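Local coordinates for two-domain protein containing predicted PHP-like metal-dependent phosphoesterase (Bacteroides vulgatus ATCC 8482, PDB 3E38) that is a predicted PHP-like metal-dependent phosphoesterase that binds three zinc ions and may act as an exonuclease, at residues His164-Ala169 with Gln180-Lys185; Arg72-Cys77 with Ile86-Gly91. All blocks are in the same frame, centred on the assembly; numbering follows the deposited sequence.

Interaction 1 of 2, residues His164-Ala169 with Gln180-Lys185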
loop_
_atom_site.group_PDB
_atom_site.type_symbol
_atom_site.label_atom_id
_atom_site.label_comp_id
_atom_site.label_asym_id
_atom_site.label_seq_id
_atom_site.Cartn_x
_atom_site.Cartn_y
_atom_site.Cartn_z
ATOM N N HIS B 164 12.388 -21.393 31.207
ATOM C CA HIS B 164 13.660 -20.852 30.714
ATOM C C HIS B 164 13.501 -19.448 30.104
ATOM O O HIS B 164 14.471 -18.690 29.904
ATOM C CB HIS B 164 14.273 -21.829 29.723
ATOM C CG HIS B 164 14.366 -23.220 30.259
ATOM N ND1 HIS B 164 13.597 -24.260 29.781
ATOM C CD2 HIS B 164 15.115 -23.733 31.267
ATOM C CE1 HIS B 164 13.876 -25.353 30.466
ATOM N NE2 HIS B 164 14.793 -25.060 31.375
ATOM N N GLY B 165 12.246 -19.126 29.832
ATOM C CA GLY B 165 11.884 -17.843 29.266
ATOM C C GLY B 165 10.453 -17.506 29.498
ATOM O O GLY B 165 9.686 -18.284 30.088
ATOM N N ILE B 166 10.130 -16.299 29.079
ATOM C CA ILE B 166 8.766 -15.776 29.143
ATOM C C ILE B 166 8.539 -14.938 27.935
ATOM O O ILE B 166 9.445 -14.247 27.499
ATOM C CB ILE B 166 8.549 -14.854 30.334
ATOM C CG1 ILE B 166 9.075 -15.497 31.596
ATOM C CG2 ILE B 166 7.060 -14.480 30.504
ATOM C CD1 ILE B 166 8.889 -14.589 32.817
ATOM N N GLU B 167 7.347 -15.063 27.369
ATOM C CA GLU B 167 6.923 -14.202 26.274
ATOM C C GLU B 167 6.710 -12.804 26.822
ATOM O O GLU B 167 5.952 -12.593 27.797
ATOM C CB GLU B 167 5.644 -14.706 25.632
ATOM C CG GLU B 167 5.864 -15.909 24.755
ATOM C CD GLU B 167 4.588 -16.334 24.004
ATOM O OE1 GLU B 167 3.484 -15.969 24.487
ATOM O OE2 GLU B 167 4.694 -17.064 22.976
ATOM N N VAL B 168 7.456 -11.863 26.251
ATOM C CA VAL B 168 7.378 -10.420 26.646
ATOM C C VAL B 168 6.471 -9.704 25.658
ATOM O O VAL B 168 6.030 -8.559 25.850
ATOM C CB VAL B 168 8.755 -9.702 26.741
ATOM C CG1 VAL B 168 9.527 -10.199 28.004
ATOM C CG2 VAL B 168 9.567 -9.813 25.399
ATOM N N ALA B 169 6.181 -10.446 24.606
ATOM C CA ALA B 169 5.325 -9.971 23.539
ATOM C C ALA B 169 4.745 -11.127 22.728
ATOM O O ALA B 169 5.461 -11.982 22.267
ATOM C CB ALA B 169 6.082 -8.992 22.670
ATOM N N GLN B 180 10.600 -7.353 33.410
ATOM C CA GLN B 180 11.214 -7.224 34.729
ATOM C C GLN B 180 11.441 -8.593 35.338
ATOM O O GLN B 180 12.369 -8.812 36.119
ATOM C CB GLN B 180 10.346 -6.350 35.645
ATOM C CG GLN B 180 11.015 -5.960 36.933
ATOM C CD GLN B 180 12.321 -5.233 36.682
ATOM O OE1 GLN B 180 12.386 -4.303 35.879
ATOM N NE2 GLN B 180 13.374 -5.658 37.373
ATOM N N TRP B 181 10.570 -9.514 34.980
ATOM C CA TRP B 181 10.650 -10.896 35.494
ATOM C C TRP B 181 11.873 -11.566 34.935
ATOM O O TRP B 181 12.651 -12.175 35.653
ATOM C CB TRP B 181 9.410 -11.720 35.158
ATOM C CG TRP B 181 8.260 -11.307 35.988
ATOM C CD1 TRP B 181 8.334 -10.765 37.234
ATOM C CD2 TRP B 181 6.862 -11.494 35.720
ATOM N NE1 TRP B 181 7.074 -10.525 37.727
ATOM C CE2 TRP B 181 6.155 -10.989 36.831
ATOM C CE3 TRP B 181 6.152 -12.056 34.690
ATOM C CZ2 TRP B 181 4.779 -10.995 36.896
ATOM C CZ3 TRP B 181 4.782 -12.073 34.764
ATOM C CH2 TRP B 181 4.110 -11.546 35.841
ATOM N N CYS B 182 12.037 -11.426 33.639
ATOM C CA CYS B 182 13.191 -12.014 32.965
ATOM C C CYS B 182 14.487 -11.391 33.464
ATOM O O CYS B 182 15.503 -12.089 33.633
ATOM C CB CYS B 182 13.101 -11.858 31.463
ATOM S SG CYS B 182 11.728 -12.746 30.722
ATOM N N LEU B 183 14.419 -10.103 33.786
ATOM C CA LEU B 183 15.601 -9.383 34.273
ATOM C C LEU B 183 15.949 -9.899 35.672
ATOM O O LEU B 183 17.094 -10.249 35.940
ATOM C CB LEU B 183 15.452 -7.845 34.281
ATOM C CG LEU B 183 15.249 -7.122 32.947
ATOM C CD1 LEU B 183 15.121 -5.619 33.214
ATOM C CD2 LEU B 183 16.351 -7.412 31.895
ATOM N N ASP B 184 14.945 -10.041 36.521
ATOM C CA ASP B 184 15.188 -10.474 37.915
ATOM C C ASP B 184 15.514 -11.952 38.031
ATOM O O ASP B 184 16.319 -12.357 38.857
ATOM C CB ASP B 184 13.976 -10.202 38.797
ATOM C CG ASP B 184 13.653 -8.719 38.904
ATOM O OD1 ASP B 184 14.576 -7.893 38.720
ATOM O OD2 ASP B 184 12.473 -8.391 39.167
ATOM N N LYS B 185 14.926 -12.749 37.154
ATOM C CA LYS B 185 15.044 -14.212 37.244
ATOM C C LYS B 185 16.010 -14.813 36.221
ATOM O O LYS B 185 16.155 -16.024 36.096
ATOM C CB LYS B 185 13.625 -14.798 37.157
ATOM C CG LYS B 185 12.936 -14.688 38.521
ATOM C CD LYS B 185 11.399 -14.564 38.541
ATOM C CE LYS B 185 10.936 -14.450 40.053
ATOM N NZ LYS B 185 9.626 -13.737 40.343
#

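Interaction 2 of 2, residues Arg72-Cys77 with Ile86-Gly91. With GOL (glycerol), chain M.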
loop_
_atom_site.group_PDB
_atom_site.type_symbol
_atom_site.label_atom_id
_atom_site.label_comp_id
_atom_site.label_asym_id
_atom_site.label_seq_id
_atom_site.Cartn_x
_atom_site.Cartn_y
_atom_site.Cartn_z
ATOM N N ARG B 72 1.821 -34.964 14.522
ATOM C CA ARG B 72 1.454 -34.907 13.091
ATOM C C ARG B 72 1.665 -33.534 12.338
ATOM O O ARG B 72 2.079 -33.525 11.175
ATOM C CB ARG B 72 0.020 -35.412 12.933
ATOM C CG ARG B 72 -0.486 -35.523 11.508
ATOM C CD ARG B 72 0.281 -36.480 10.694
ATOM N NE ARG B 72 -0.364 -36.613 9.376
ATOM C CZ ARG B 72 0.211 -37.112 8.296
ATOM N NH1 ARG B 72 1.467 -37.520 8.347
ATOM N NH2 ARG B 72 -0.469 -37.162 7.152
ATOM N N SER B 73 1.372 -32.380 12.935
ATOM C CA SER B 73 1.528 -31.151 12.141
ATOM C C SER B 73 3.025 -30.911 11.855
ATOM O O SER B 73 3.405 -30.503 10.782
ATOM C CB SER B 73 0.843 -29.964 12.797
ATOM O OG SER B 73 1.296 -29.780 14.098
ATOM N N PHE B 74 3.859 -31.292 12.797
ATOM C CA PHE B 74 5.313 -31.204 12.616
ATOM C C PHE B 74 5.728 -32.104 11.465
ATOM O O PHE B 74 6.483 -31.755 10.588
ATOM C CB PHE B 74 6.031 -31.607 13.922
ATOM C CG PHE B 74 7.524 -31.805 13.783
ATOM C CD1 PHE B 74 8.410 -30.740 13.981
ATOM C CD2 PHE B 74 8.044 -33.061 13.543
ATOM C CE1 PHE B 74 9.744 -30.912 13.874
ATOM C CE2 PHE B 74 9.384 -33.248 13.454
ATOM C CZ PHE B 74 10.246 -32.159 13.593
ATOM N N ASP B 75 5.205 -33.297 11.469
ATOM C CA ASP B 75 5.570 -34.263 10.449
ATOM C C ASP B 75 5.261 -33.708 9.073
ATOM O O ASP B 75 6.021 -33.867 8.115
ATOM C CB ASP B 75 4.820 -35.599 10.653
ATOM C CG ASP B 75 5.339 -36.426 11.846
ATOM O OD1 ASP B 75 6.342 -36.056 12.526
ATOM O OD2 ASP B 75 4.713 -37.481 12.101
ATOM N N LEU B 76 4.135 -33.037 8.971
ATOM C CA LEU B 76 3.661 -32.518 7.656
ATOM C C LEU B 76 4.462 -31.339 7.111
ATOM O O LEU B 76 4.426 -31.028 5.928
ATOM C CB LEU B 76 2.191 -32.084 7.765
ATOM C CG LEU B 76 1.192 -33.227 7.869
ATOM C CD1 LEU B 76 -0.162 -32.754 8.317
ATOM C CD2 LEU B 76 1.112 -33.943 6.479
ATOM N N CYS B 77 5.179 -30.681 8.000
ATOM C CA CYS B 77 5.931 -29.479 7.631
ATOM C C CYS B 77 7.355 -29.737 7.210
ATOM O O CYS B 77 7.996 -28.894 6.608
ATOM C CB CYS B 77 6.024 -28.525 8.844
ATOM S SG CYS B 77 4.494 -27.745 9.203
ATOM N N ILE B 86 13.886 -23.426 5.908
ATOM C CA ILE B 86 13.383 -23.019 7.246
ATOM C C ILE B 86 13.676 -24.124 8.246
ATOM O O ILE B 86 13.457 -25.313 7.963
ATOM C CB ILE B 86 11.847 -22.718 7.256
ATOM C CG1 ILE B 86 11.475 -21.721 6.153
ATOM C CG2 ILE B 86 11.340 -22.242 8.653
ATOM C CD1 ILE B 86 12.319 -20.455 6.089
ATOM N N LEU B 87 14.225 -23.712 9.383
ATOM C CA LEU B 87 14.538 -24.585 10.517
ATOM C C LEU B 87 13.273 -24.832 11.307
ATOM O O LEU B 87 12.602 -23.878 11.709
ATOM C CB LEU B 87 15.612 -23.964 11.467
ATOM C CG LEU B 87 17.027 -23.677 10.900
ATOM C CD1 LEU B 87 17.886 -22.920 11.918
ATOM C CD2 LEU B 87 17.756 -24.938 10.426
ATOM N N LEU B 88 12.995 -26.109 11.557
ATOM C CA LEU B 88 11.754 -26.541 12.200
ATOM C C LEU B 88 12.001 -27.182 13.554
ATOM O O LEU B 88 12.475 -28.294 13.666
ATOM C CB LEU B 88 11.004 -27.471 11.236
ATOM C CG LEU B 88 9.583 -27.981 11.431
ATOM C CD1 LEU B 88 8.538 -26.907 11.363
ATOM C CD2 LEU B 88 9.319 -29.011 10.358
ATOM N N ILE B 89 11.632 -26.442 14.575
ATOM C CA ILE B 89 11.753 -26.835 15.976
ATOM C C ILE B 89 10.402 -27.449 16.370
ATOM O O ILE B 89 9.340 -26.819 16.295
ATOM C CB ILE B 89 12.088 -25.589 16.841
ATOM C CG1 ILE B 89 13.347 -24.920 16.309
ATOM C CG2 ILE B 89 12.176 -25.887 18.395
ATOM C CD1 ILE B 89 13.491 -23.464 16.801
ATOM N N LYS B 90 10.461 -28.708 16.751
ATOM C CA LYS B 90 9.310 -29.436 17.252
ATOM C C LYS B 90 8.899 -28.842 18.607
ATOM O O LYS B 90 9.713 -28.594 19.500
ATOM C CB LYS B 90 9.630 -30.919 17.391
ATOM C CG LYS B 90 8.494 -31.704 18.069
ATOM C CD LYS B 90 8.821 -33.199 18.225
ATOM C CE LYS B 90 8.351 -34.026 17.027
ATOM N NZ LYS B 90 6.880 -34.171 17.034
ATOM N N GLY B 91 7.608 -28.587 18.743
ATOM C CA GLY B 91 7.113 -28.036 19.993
ATOM C C GLY B 91 5.632 -28.185 20.095
ATOM O O GLY B 91 4.936 -28.601 19.125
HETATM C C1 GOL M . 8.570 -36.989 14.997
HETATM O O1 GOL M . 7.362 -36.273 15.108
HETATM C C2 GOL M . 8.530 -38.334 15.750
HETATM O O2 GOL M . 7.705 -39.252 15.053
HETATM C C3 GOL M . 8.073 -38.100 17.171
HETATM O O3 GOL M . 8.184 -39.251 17.979
#

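Interaction 1 of 2, residues His164-Ala169 with Gln180-Lys185
I166 is the bump of the strand side, and the helix turn of W181 and C182 makes the hollow that takes it. I166 CD1 reaches past SG of C182 and rests on W181 CB at 3.7 Å. The two side chains cross at about a right angle, and the methyl meets the indole obliquely. SG of C182 forms the other wall of that hollow. It lies against the root of the isoleucine, 3.8 Å from I166 CB, and also touches CG1. The sulfur can do this because it is anti to its own carbonyl carbon (chi1 -65°). V168 closes one end more loosely, with CG1 4.3 Å from SG of C182. No hydrogen bond joins the two segments. The contact packs helix 176-185 on strand 165-170 of the PHP-like domain, and the chain goes on from that helix into strand 188-192, parallel to 165-170. This makes a beta-alpha-beta crossover. M189 of the second strand also touches V168 and C182. E167 points away from the helix, and its carboxylate bonds to H24, a zinc ligand, and to T192. The ring of W181 also meets W135, planes about 10° apart, and W150 edge-to-face.

Interaction 2 of 2, residues Arg72-Cys77 with Ile86-Gly91
O1 of the glycerol, probably from the crystallisation liquor, is gripped from both segments. Glycerol O1 gives a hydrogen bond to D75 OD1 at 2.8 Å and takes one from K90 NZ at 2.9 Å. It thus bridges opposite charges, D75 OD1 and K90 NZ being 4.9 Å apart. The same ammonium also bonds to OD1 of N71, just before the helix. To get there, the K90 chain bends near its end and wraps over one face of the F74 ring. F74 CG lies anti to the backbone N (chi1 169°), which carries the ring across to the strand. K90 CB makes a CH-pi contact 3.9 Å from the centroid of the F74 ring, 28° off the normal. K90 CE lies over the same face, also off centre, on the CD2 side. The backbone O of L88 meets the ring edge, near its plane, and L88 CG packs on F74 CE1. C77 CB touches L88 CD2 at 3.7 Å. Were F74 an alanine, a gap would probably open between K90 and L88 and leave the lysine chain freer to turn. Helix 72-83 is the connection of a beta-alpha-beta unit, packed over parallel strands 50-56 and 87-95. C77 also touches L53 on the first strand and P36 and V40 on helix 36-45.

Interactions 1 and 2 join different helices to different strands of one large mixed sheet. Their centres are about 26 Å apart and they do not touch. Both are largely buried, but interaction 1 lies nearer the middle of the chain, about 12 Å from its centre against about 20 Å. Its chemistry across the segments is purely apolar, with sulfur and aliphatic carbon. Interaction 2 buries more surface, 288 against 169 Å². It adds an aromatic face and a charged fringe that takes up glycerol. Beside it, R72 forms a salt bridge with D65 of a second subunit, whereas no other chain touches interaction 1.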